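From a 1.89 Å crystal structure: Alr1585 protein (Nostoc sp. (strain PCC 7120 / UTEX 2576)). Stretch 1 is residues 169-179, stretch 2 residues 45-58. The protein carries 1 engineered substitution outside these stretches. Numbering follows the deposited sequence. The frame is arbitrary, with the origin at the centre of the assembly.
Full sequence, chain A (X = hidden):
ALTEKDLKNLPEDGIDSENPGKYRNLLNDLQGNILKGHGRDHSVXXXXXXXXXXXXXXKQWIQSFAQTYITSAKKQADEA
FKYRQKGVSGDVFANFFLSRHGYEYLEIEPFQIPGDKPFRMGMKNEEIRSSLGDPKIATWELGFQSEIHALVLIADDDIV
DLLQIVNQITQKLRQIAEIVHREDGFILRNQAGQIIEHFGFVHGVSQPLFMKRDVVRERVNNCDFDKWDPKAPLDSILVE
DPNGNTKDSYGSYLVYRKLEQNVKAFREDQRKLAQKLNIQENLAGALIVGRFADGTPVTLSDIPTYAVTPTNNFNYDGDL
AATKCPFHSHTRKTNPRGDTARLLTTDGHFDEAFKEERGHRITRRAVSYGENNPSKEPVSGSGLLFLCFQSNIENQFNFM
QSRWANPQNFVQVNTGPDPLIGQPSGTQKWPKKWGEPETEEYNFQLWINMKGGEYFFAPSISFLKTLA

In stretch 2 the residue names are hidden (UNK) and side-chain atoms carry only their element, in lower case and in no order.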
# COMPACT_ATOMS: atom_id res chain seq x y z
N ILE A 169 18.54 -24.69 9.66
CA ILE A 169 19.99 -24.75 9.54
C ILE A 169 20.66 -24.76 10.92
O ILE A 169 21.60 -25.55 11.16
CB ILE A 169 20.54 -23.57 8.69
CG1 ILE A 169 20.17 -23.77 7.23
CG2 ILE A 169 22.03 -23.39 8.92
CD1 ILE A 169 20.31 -22.53 6.40
N THR A 170 20.17 -23.94 11.85
CA THR A 170 20.82 -23.80 13.13
C THR A 170 20.71 -25.04 14.06
O THR A 170 21.46 -25.12 15.03
CB THR A 170 20.41 -22.53 13.89
OG1 THR A 170 18.99 -22.49 14.05
CG2 THR A 170 20.84 -21.31 13.09
N GLN A 171 19.79 -25.96 13.78
CA GLN A 171 19.66 -27.11 14.65
C GLN A 171 20.92 -27.94 14.68
O GLN A 171 21.40 -28.25 15.77
CB GLN A 171 18.48 -27.99 14.26
CG GLN A 171 17.15 -27.30 14.53
CD GLN A 171 16.10 -28.25 15.02
OE1 GLN A 171 16.32 -29.01 15.97
NE2 GLN A 171 14.94 -28.18 14.42
N LYS A 172 21.44 -28.30 13.51
CA LYS A 172 22.67 -29.10 13.48
C LYS A 172 23.85 -28.21 13.79
O LYS A 172 24.82 -28.66 14.39
CB LYS A 172 22.84 -29.82 12.15
CG LYS A 172 21.93 -31.03 12.06
CD LYS A 172 22.35 -32.02 10.98
CE LYS A 172 21.53 -33.29 11.12
NZ LYS A 172 21.68 -34.22 9.96
N LEU A 173 23.77 -26.95 13.40
CA LEU A 173 24.88 -26.04 13.64
C LEU A 173 25.19 -25.89 15.13
O LEU A 173 26.35 -25.84 15.53
CB LEU A 173 24.59 -24.68 13.00
CG LEU A 173 25.59 -23.54 13.16
CD1 LEU A 173 26.99 -23.94 12.72
CD2 LEU A 173 25.16 -22.34 12.36
N ARG A 174 24.14 -25.77 15.95
CA ARG A 174 24.32 -25.54 17.37
C ARG A 174 25.01 -26.69 18.06
O ARG A 174 25.55 -26.51 19.15
CB ARG A 174 22.97 -25.32 18.06
CG ARG A 174 22.41 -23.94 17.88
CD ARG A 174 21.07 -23.77 18.60
NE ARG A 174 20.56 -22.43 18.29
CZ ARG A 174 19.49 -22.15 17.57
NH1 ARG A 174 18.68 -23.12 17.06
NH2 ARG A 174 19.22 -20.85 17.35
N GLN A 175 24.97 -27.88 17.46
CA GLN A 175 25.64 -29.04 18.05
C GLN A 175 27.15 -28.83 18.07
O GLN A 175 27.83 -29.31 18.96
CB GLN A 175 25.33 -30.31 17.25
CG GLN A 175 23.85 -30.69 17.26
CD GLN A 175 23.40 -31.17 18.64
OE1 GLN A 175 22.57 -30.53 19.29
NE2 GLN A 175 23.96 -32.28 19.09
N ILE A 176 27.65 -28.09 17.07
CA ILE A 176 29.10 -27.96 16.87
C ILE A 176 29.66 -26.54 17.01
O ILE A 176 30.86 -26.34 16.90
CB ILE A 176 29.52 -28.62 15.52
CG1 ILE A 176 28.74 -28.08 14.30
CG2 ILE A 176 29.25 -30.11 15.58
CD1 ILE A 176 29.34 -26.81 13.70
N ALA A 177 28.78 -25.55 17.24
CA ALA A 177 29.21 -24.15 17.29
C ALA A 177 28.35 -23.36 18.25
O ALA A 177 27.15 -23.63 18.36
CB ALA A 177 29.13 -23.52 15.92
N GLU A 178 28.95 -22.38 18.89
CA GLU A 178 28.22 -21.34 19.60
C GLU A 178 27.90 -20.25 18.59
O GLU A 178 28.77 -19.83 17.83
CB GLU A 178 29.08 -20.72 20.70
CG GLU A 178 29.51 -21.70 21.78
CD GLU A 178 28.34 -22.24 22.58
OE1 GLU A 178 27.32 -21.54 22.66
OE2 GLU A 178 28.42 -23.38 23.08
N ILE A 179 26.65 -19.81 18.56
CA ILE A 179 26.32 -18.63 17.80
C ILE A 179 26.55 -17.47 18.75
O ILE A 179 25.76 -17.27 19.68
CB ILE A 179 24.87 -18.71 17.29
CG1 ILE A 179 24.72 -19.90 16.31
CG2 ILE A 179 24.47 -17.42 16.64
CD1 ILE A 179 23.29 -20.23 15.94
N UNK A 45 22.83 -12.82 9.62
CA UNK A 45 24.26 -12.98 9.82
C UNK A 45 24.46 -13.72 11.14
O UNK A 45 24.04 -13.22 12.18
c UNK A 45 24.88 -8.94 7.48
n UNK A 45 24.48 -9.93 6.70
c UNK A 45 24.42 -11.08 7.43
c UNK A 45 24.92 -11.60 9.93
c UNK A 45 24.81 -10.77 8.70
n UNK A 45 25.06 -9.42 8.71
N UNK A 46 25.06 -14.91 11.07
CA UNK A 46 25.36 -15.71 12.27
C UNK A 46 26.86 -15.80 12.45
O UNK A 46 27.57 -16.37 11.62
c UNK A 46 22.91 -18.68 11.58
c UNK A 46 23.29 -17.22 11.82
c UNK A 46 22.45 -16.60 12.94
c UNK A 46 24.76 -17.09 12.14
N UNK A 47 27.34 -15.23 13.55
CA UNK A 47 28.75 -15.27 13.89
C UNK A 47 29.00 -16.46 14.79
O UNK A 47 28.29 -16.64 15.79
c UNK A 47 30.33 -11.39 12.12
c UNK A 47 29.20 -10.62 11.94
c UNK A 47 29.20 -12.80 13.68
c UNK A 47 28.04 -12.06 13.47
c UNK A 47 28.03 -10.96 12.61
c UNK A 47 29.19 -13.99 14.58
c UNK A 47 30.32 -12.45 13.01
N UNK A 48 29.99 -17.25 14.45
CA UNK A 48 30.23 -18.52 15.07
C UNK A 48 31.55 -18.63 15.75
O UNK A 48 32.54 -18.12 15.26
c UNK A 48 29.19 -20.86 12.15
c UNK A 48 30.21 -19.63 14.02
c UNK A 48 27.71 -19.76 13.85
c UNK A 48 29.02 -19.66 13.09
N UNK A 49 31.55 -19.32 16.88
CA UNK A 49 32.74 -19.86 17.52
C UNK A 49 32.55 -21.37 17.65
O UNK A 49 31.62 -21.85 18.36
n UNK A 49 34.63 -17.79 21.00
c UNK A 49 34.32 -19.06 20.96
o UNK A 49 34.07 -19.70 21.95
c UNK A 49 32.95 -19.28 18.89
c UNK A 49 34.23 -19.70 19.58
N UNK A 50 33.40 -22.12 16.97
CA UNK A 50 33.29 -23.57 16.99
C UNK A 50 33.65 -24.14 18.35
O UNK A 50 34.49 -23.59 19.07
c UNK A 50 34.14 -24.18 15.86
c UNK A 50 33.70 -23.74 14.48
c UNK A 50 34.14 -22.67 12.38
c UNK A 50 31.98 -23.60 12.77
c UNK A 50 32.85 -22.93 11.95
c UNK A 50 32.41 -24.02 14.02
c UNK A 50 34.56 -23.08 13.63
N UNK A 51 33.01 -25.23 18.72
CA UNK A 51 33.18 -25.76 20.08
C UNK A 51 34.51 -26.54 20.19
O UNK A 51 34.91 -27.24 19.25
c UNK A 51 29.60 -26.90 20.92
c UNK A 51 28.29 -26.17 21.16
c UNK A 51 30.71 -25.94 20.53
n UNK A 51 27.22 -27.17 21.42
c UNK A 51 32.02 -26.67 20.44
N UNK A 52 35.20 -26.39 21.32
CA UNK A 52 36.50 -27.02 21.50
C UNK A 52 36.49 -28.51 21.25
O UNK A 52 35.53 -29.18 21.60
c UNK A 52 36.84 -26.75 22.99
c UNK A 52 34.85 -25.51 22.46
c UNK A 52 36.11 -25.51 23.32
N UNK A 53 37.55 -29.00 20.61
CA UNK A 53 37.79 -30.42 20.43
C UNK A 53 36.75 -31.09 19.55
O UNK A 53 36.58 -32.29 19.62
c UNK A 53 37.81 -31.16 21.79
o UNK A 53 40.77 -29.55 22.75
o UNK A 53 40.50 -31.78 22.83
c UNK A 53 38.56 -30.42 22.89
c UNK A 53 40.05 -30.59 22.80
N UNK A 54 36.11 -30.34 18.66
CA UNK A 54 35.12 -30.92 17.74
C UNK A 54 35.45 -30.68 16.28
O UNK A 54 34.55 -30.56 15.45
n UNK A 54 31.23 -30.33 20.46
o UNK A 54 31.75 -32.19 19.33
c UNK A 54 33.43 -30.54 19.55
c UNK A 54 33.75 -30.36 18.08
c UNK A 54 32.06 -31.09 19.77
N UNK A 55 36.73 -30.69 15.97
CA UNK A 55 37.19 -30.27 14.65
C UNK A 55 36.57 -31.13 13.56
O UNK A 55 36.04 -30.62 12.57
c UNK A 55 39.12 -29.88 13.10
c UNK A 55 38.72 -30.29 14.52
c UNK A 55 39.35 -29.37 15.56
N UNK A 56 36.60 -32.45 13.74
CA UNK A 56 36.13 -33.33 12.66
C UNK A 56 34.63 -33.15 12.39
O UNK A 56 34.22 -33.02 11.23
c UNK A 56 35.86 -35.87 12.06
c UNK A 56 36.46 -34.80 12.98
o UNK A 56 35.59 -36.27 9.68
o UNK A 56 37.62 -35.66 10.41
c UNK A 56 36.39 -35.93 10.62
N UNK A 57 33.80 -33.09 13.43
CA UNK A 57 32.35 -32.88 13.18
C UNK A 57 32.04 -31.47 12.69
O UNK A 57 31.07 -31.25 11.92
c UNK A 57 31.47 -33.27 14.39
c UNK A 57 31.80 -32.47 15.63
c UNK A 57 31.60 -34.76 14.67
N UNK A 58 32.86 -30.50 13.08
CA UNK A 58 32.74 -29.16 12.50
C UNK A 58 33.01 -29.19 11.01
O UNK A 58 32.26 -28.61 10.21
c UNK A 58 33.14 -27.83 14.58
c UNK A 58 33.80 -26.85 12.37
c UNK A 58 33.67 -28.13 13.19

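Position 45 carries one carbon and then a five-membered ring of three carbons and two nitrogens, out of reach of stretch 1: H45. Position 46 has four carbons forked at the second, a leucine pattern rather than the fork at the first carbon of isoleucine: L46, in the m, t rotamer (chi1 -53°, chi2 174°), whose CD1 lies 3.7 Å from T170 CG2 and whose CD2 lies 4.3 Å from I179 CG2. At 47 one carbon leads to a six-carbon ring with no oxygen, hence F47; the ring leads away from stretch 1, and the backbone makes the contact, F47 O lying 3.4 Å from I179 CA.

Position 48 repeats the four-carbon fork and is L48: CD1 reaches L173 CD1 at 3.8 Å and CD2 reaches I179 CG1 at 3.9 Å. Position 49 has three carbons, the third bearing one oxygen and one nitrogen, which fits Q49. Its backbone pairs with E178 in both directions, Q49 N to E178 O at 3.0 Å (168° at the hydrogen) and E178 N to Q49 O at 2.8 Å (157°). Position 50 is again one carbon plus a six-carbon ring, F50; I176 O sits at the ring edge, near its plane, while A177 CB is 3.8 Å from F50 CD1.

At 51 four carbons in a row end in nitrogen, so K51. The chain is extended, and K51 NZ donates to R174 O at 2.9 Å and weakly to Q175 O at 3.3 Å. Position 52 closes three carbons onto its backbone nitrogen, P52. Position 53 has three carbons and two terminal oxygens, E53, and its positive phi (66°) suits a type II turn from K51 to position 54. That position, with three carbons, one oxygen and one nitrogen, is Q54, the N-cap of the following helix.

Position 55, one carbon carrying two, is V55, out of reach of stretch 1. Position 56, three carbons and two oxygens, is E56, also out of reach. Position 57 has the three-carbon branch of V57, with CG2 3.5 Å from I176 CG2; position 58 has the same branch, V58, with CG2 3.8 Å from I176 CB.

The contact joins an antiparallel strand pair (148° between axes) to apolar packing. K51 N to I176 O (3.0 Å, 167°) extends the ladder beyond the A177–F50 pair. A177, I179, L48 and F50 share one sheet face; E178 and Q49 occupy the other. I176 packs against V57 and V58, while K51 NZ binds the carbonyls of R174 and Q175, just ahead of the strand.

Stretch 2, residues 45-58: HLFLQFKPEQVEVV
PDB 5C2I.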